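Local coordinates for dipeptidase AC. Metallo peptidase. MEROPS family M19 (Rhodobacter sphaeroides, PDB 3LY0), which probably hydrolyses dipeptides as a zinc metallopeptidase, with two zinc ions and a phosphinate mimic of L-Ala-D-Ala bound in its active site, at residues Leu190-Ala193 against Gly194-Val198; Gly281-Pro284 against Val285-Leu289. All coordinates share one frame; numbering follows the deposited sequence.

Contact 1: residues Leu190-Ala193 against Gly194-Val198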
loop_
_atom_site.group_PDB
_atom_site.type_symbol
_atom_site.label_atom_id
_atom_site.label_comp_id
_atom_site.label_asym_id
_atom_site.label_seq_id
_atom_site.Cartn_x
_atom_site.Cartn_y
_atom_site.Cartn_z
ATOM N N LEU A 190 -16.694 9.930 5.862
ATOM C CA LEU A 190 -15.821 10.465 6.893
ATOM C C LEU A 190 -16.628 11.087 8.016
ATOM O O LEU A 190 -17.710 11.647 7.794
ATOM C CB LEU A 190 -14.890 11.532 6.325
ATOM C CG LEU A 190 -13.912 11.063 5.250
ATOM C CD1 LEU A 190 -12.997 12.200 4.862
ATOM C CD2 LEU A 190 -13.120 9.843 5.735
ATOM N N THR A 191 -16.092 10.977 9.226
ATOM C CA THR A 191 -16.619 11.698 10.376
ATOM C C THR A 191 -16.084 13.126 10.349
ATOM O O THR A 191 -15.248 13.477 9.515
ATOM C CB THR A 191 -16.149 11.054 11.675
ATOM O OG1 THR A 191 -14.720 11.178 11.751
ATOM C CG2 THR A 191 -16.539 9.585 11.748
ATOM N N GLU A 192 -16.547 13.964 11.277
ATOM C CA GLU A 192 -16.046 15.318 11.343
ATOM C C GLU A 192 -14.531 15.285 11.587
ATOM O O GLU A 192 -13.777 16.055 10.988
ATOM C CB GLU A 192 -16.785 16.108 12.431
ATOM C CG GLU A 192 -16.579 17.616 12.341
ATOM C CD GLU A 192 -15.373 18.089 13.128
ATOM O OE1 GLU A 192 -14.948 17.361 14.052
ATOM O OE2 GLU A 192 -14.860 19.192 12.830
ATOM N N ALA A 193 -14.100 14.372 12.452
ATOM C CA ALA A 193 -12.671 14.203 12.719
ATOM C C ALA A 193 -11.911 13.809 11.450
ATOM O O ALA A 193 -10.802 14.292 11.214
ATOM C CB ALA A 193 -12.452 13.176 13.814
ATOM N N GLY A 194 -12.513 12.938 10.643
ATOM C CA GLY A 194 -11.927 12.548 9.371
ATOM C C GLY A 194 -11.776 13.720 8.416
ATOM O O GLY A 194 -10.780 13.840 7.702
ATOM N N ARG A 195 -12.770 14.604 8.396
ATOM C CA ARG A 195 -12.683 15.795 7.572
ATOM C C ARG A 195 -11.547 16.692 8.062
ATOM O O ARG A 195 -10.770 17.211 7.263
ATOM C CB ARG A 195 -14.032 16.534 7.548
ATOM C CG ARG A 195 -15.137 15.692 6.923
ATOM C CD ARG A 195 -16.389 16.498 6.582
ATOM N NE ARG A 195 -17.157 16.891 7.762
ATOM C CZ ARG A 195 -18.048 16.116 8.379
ATOM N NH1 ARG A 195 -18.289 14.886 7.941
ATOM N NH2 ARG A 195 -18.700 16.572 9.444
ATOM N N ARG A 196 -11.432 16.863 9.380
ATOM C CA ARG A 196 -10.304 17.614 9.924
ATOM C C ARG A 196 -8.960 16.954 9.617
ATOM O O ARG A 196 -7.972 17.640 9.347
ATOM C CB ARG A 196 -10.471 17.853 11.427
ATOM C CG ARG A 196 -11.554 18.877 11.755
ATOM C CD ARG A 196 -11.616 19.189 13.251
ATOM N NE ARG A 196 -12.151 18.078 14.032
ATOM C CZ ARG A 196 -11.408 17.283 14.795
ATOM N NH1 ARG A 196 -10.098 17.478 14.877
ATOM N NH2 ARG A 196 -11.971 16.297 15.475
ATOM N N LEU A 197 -8.933 15.625 9.661
ATOM C CA LEU A 197 -7.727 14.870 9.315
ATOM C C LEU A 197 -7.270 15.122 7.875
ATOM O O LEU A 197 -6.080 15.305 7.615
ATOM C CB LEU A 197 -7.939 13.377 9.564
ATOM C CG LEU A 197 -6.762 12.470 9.204
ATOM C CD1 LEU A 197 -5.580 12.699 10.143
ATOM C CD2 LEU A 197 -7.205 11.033 9.261
ATOM N N VAL A 198 -8.215 15.141 6.937
ATOM C CA VAL A 198 -7.877 15.463 5.555
ATOM C C VAL A 198 -7.251 16.850 5.457
ATOM O O VAL A 198 -6.217 17.033 4.831
ATOM C CB VAL A 198 -9.120 15.376 4.630
ATOM C CG1 VAL A 198 -8.818 15.959 3.251
ATOM C CG2 VAL A 198 -9.594 13.940 4.520
HETATM O O HOH W 1 -18.145 13.692 5.493
HETATM O O HOH W 2 -14.591 15.370 15.872
#
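The guanidinium of R196 has the E192 carboxylate and a water at its edge, in its plane, and A193 CA over one face, whereas that of R195 has E192 CA and the carbonyl oxygen of T191 over one face. The edge-on pair is a salt bridge. R196 NE lies 2.9 Å from E192 OE1 in a nearly straight bond (172°), meeting that oxygen on its syn side though 29° out of the carboxylate plane; the chain of E192, bent at CB-CG (chi2 -89°), folds back to offer it. A second, weak bond runs from R196 NH2 to the same oxygen, and the water closes the triangle, giving to E192 OE1 and accepting from R196 NH2. R196 NH1 also bonds A146 O. A glutamine in place of R196 would probably leave the E192 carboxylate without this salt-bridge partner and A146 O without this donor. R195 reaches back over T191 and E192, and a water 2.7 Å from R195 NH1 accepts from it and donates to L190 O. On the buried side, L190 CD1 packs 3.8 Å from V198 CG2, both side chains resting on helix 215-224. T191 OG1 accepts from G194 N at 3.0 Å while also bonding V171 O. This is a helix N-terminus with T191 as N-cap, followed by an i to i+4 salt bridge, at the start of helix 192-204 in the TIM-barrel-like M19 fold.

Contact 2: residues Gly281-Pro284 against Val285-Leu289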
loop_
_atom_site.group_PDB
_atom_site.type_symbol
_atom_site.label_atom_id
_atom_site.label_comp_id
_atom_site.label_asym_id
_atom_site.label_seq_id
_atom_site.Cartn_x
_atom_site.Cartn_y
_atom_site.Cartn_z
ATOM N N GLY A 281 -1.729 -17.137 -13.805
ATOM C CA GLY A 281 -0.691 -16.695 -14.716
ATOM C C GLY A 281 -0.578 -15.184 -14.772
ATOM O O GLY A 281 -1.086 -14.474 -13.898
ATOM N N TRP A 282 0.092 -14.689 -15.804
ATOM C CA TRP A 282 0.290 -13.245 -15.970
ATOM C C TRP A 282 -0.948 -12.498 -16.484
ATOM O O TRP A 282 -1.057 -11.283 -16.304
ATOM C CB TRP A 282 1.477 -12.966 -16.900
ATOM C CG TRP A 282 2.779 -13.445 -16.371
ATOM C CD1 TRP A 282 3.587 -14.400 -16.926
ATOM C CD2 TRP A 282 3.441 -13.004 -15.178
ATOM N NE1 TRP A 282 4.709 -14.572 -16.158
ATOM C CE2 TRP A 282 4.642 -13.734 -15.074
ATOM C CE3 TRP A 282 3.132 -12.069 -14.185
ATOM C CZ2 TRP A 282 5.536 -13.558 -14.021
ATOM C CZ3 TRP A 282 4.027 -11.894 -13.143
ATOM C CH2 TRP A 282 5.207 -12.635 -13.066
ATOM N N GLU A 283 -1.867 -13.201 -17.144
ATOM C CA GLU A 283 -3.009 -12.539 -17.778
ATOM C C GLU A 283 -3.769 -11.570 -16.861
ATOM O O GLU A 283 -4.078 -10.451 -17.265
ATOM C CB GLU A 283 -4.011 -13.558 -18.350
ATOM C CG GLU A 283 -3.518 -14.494 -19.441
ATOM C CD GLU A 283 -4.613 -15.468 -19.875
ATOM O OE1 GLU A 283 -5.718 -15.417 -19.287
ATOM O OE2 GLU A 283 -4.380 -16.281 -20.798
ATOM N N PRO A 284 -4.107 -12.002 -15.634
ATOM C CA PRO A 284 -4.887 -11.079 -14.797
ATOM C C PRO A 284 -4.090 -9.841 -14.389
ATOM O O PRO A 284 -4.658 -8.756 -14.250
ATOM C CB PRO A 284 -5.231 -11.926 -13.559
ATOM C CG PRO A 284 -5.134 -13.360 -14.055
ATOM C CD PRO A 284 -3.995 -13.339 -15.025
ATOM N N VAL A 285 -2.790 -10.002 -14.190
ATOM C CA VAL A 285 -1.936 -8.867 -13.846
ATOM C C VAL A 285 -1.980 -7.833 -14.974
ATOM O O VAL A 285 -2.186 -6.646 -14.740
ATOM C CB VAL A 285 -0.489 -9.318 -13.613
ATOM C CG1 VAL A 285 0.426 -8.114 -13.387
ATOM C CG2 VAL A 285 -0.416 -10.286 -12.424
ATOM N N LEU A 286 -1.820 -8.295 -16.211
ATOM C CA LEU A 286 -1.807 -7.383 -17.348
ATOM C C LEU A 286 -3.187 -6.835 -17.667
ATOM O O LEU A 286 -3.325 -5.741 -18.204
ATOM C CB LEU A 286 -1.218 -8.079 -18.574
ATOM C CG LEU A 286 0.279 -8.345 -18.443
ATOM C CD1 LEU A 286 0.750 -9.267 -19.559
ATOM C CD2 LEU A 286 1.057 -7.027 -18.429
ATOM N N ARG A 287 -4.220 -7.601 -17.345
ATOM C CA ARG A 287 -5.581 -7.147 -17.534
ATOM C C ARG A 287 -5.822 -5.921 -16.656
ATOM O O ARG A 287 -6.330 -4.901 -17.113
ATOM C CB ARG A 287 -6.539 -8.275 -17.147
ATOM C CG ARG A 287 -7.945 -8.129 -17.669
ATOM C CD ARG A 287 -8.694 -9.458 -17.531
ATOM N NE ARG A 287 -7.891 -10.591 -18.004
ATOM C CZ ARG A 287 -7.639 -11.697 -17.300
ATOM N NH1 ARG A 287 -8.136 -11.848 -16.076
ATOM N NH2 ARG A 287 -6.893 -12.665 -17.827
ATOM N N HIS A 288 -5.449 -6.017 -15.383
ATOM C CA HIS A 288 -5.609 -4.876 -14.485
ATOM C C HIS A 288 -4.732 -3.704 -14.895
ATOM O O HIS A 288 -5.190 -2.566 -14.904
ATOM C CB HIS A 288 -5.320 -5.279 -13.045
ATOM C CG HIS A 288 -6.474 -5.950 -12.374
ATOM N ND1 HIS A 288 -7.467 -5.251 -11.717
ATOM C CD2 HIS A 288 -6.812 -7.259 -12.291
ATOM C CE1 HIS A 288 -8.358 -6.106 -11.243
ATOM N NE2 HIS A 288 -7.977 -7.330 -11.569
ATOM N N LEU A 289 -3.477 -3.978 -15.234
ATOM C CA LEU A 289 -2.583 -2.888 -15.633
ATOM C C LEU A 289 -3.106 -2.174 -16.865
ATOM O O LEU A 289 -3.134 -0.950 -16.907
ATOM C CB LEU A 289 -1.154 -3.371 -15.856
ATOM C CG LEU A 289 -0.336 -3.631 -14.597
ATOM C CD1 LEU A 289 0.981 -4.291 -14.971
ATOM C CD2 LEU A 289 -0.085 -2.332 -13.828
#
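From W282 O to L286 N (3.1 Å), E283 O to R287 N (2.9 Å) and P284 O to H288 N (3.1 Å), three successive i to i+4 backbone bonds run along the N-terminal part of helix 283-296. R287 reaches back along this turn. Its CG stands anti to the backbone N (chi1 -162°) and the chain bends at chi3, which lays one face of the guanidinium over E283 O and P284 CA. R287 NH2 then forms a salt bridge with E283 OE1 at 3.3 Å, the carboxylate and guanidinium planes steeply inclined at 76°, while NH1 makes a salt bridge to E272. Proline in the first turn is a familiar feature of α-helices, because a nitrogen there has no carbonyl of a preceding turn to serve; P284 also sets its ring beside R287, P284 CB lying 3.8 Å from R287 NH1. On another side of the helix, V285 CG2 lies at the edge of the W282 indole, 4.3 Å from W282 CE3, and both residues pack on L325 of helix 322-332. The imidazole of H288 brings CD2 to within 3.3 Å of P284 O, which lies in the ring plane, while its nitrogens bond the protein beyond the helix, ND1 to A236 N and NE2 to T240 OG1.

Overall arrangement
Contacts 1 and 2 each pair a glutamate with an arginine four residues on near the start of a helix, in 192-204 and 283-296 respectively, so they lie on different helices of the same M19 chain. Their centres are 36 Å apart, their nearest atoms about 24 Å, and they lie on opposite sides of the chain's centre. Neither is part of the metal site. In contact 1 the side chain of L190 is about 11 Å from that of the zinc ligand H212; in contact 2 the side chain of H288 is about 12 Å from that of H233, another zinc ligand, and about 13 Å from the phosphinate.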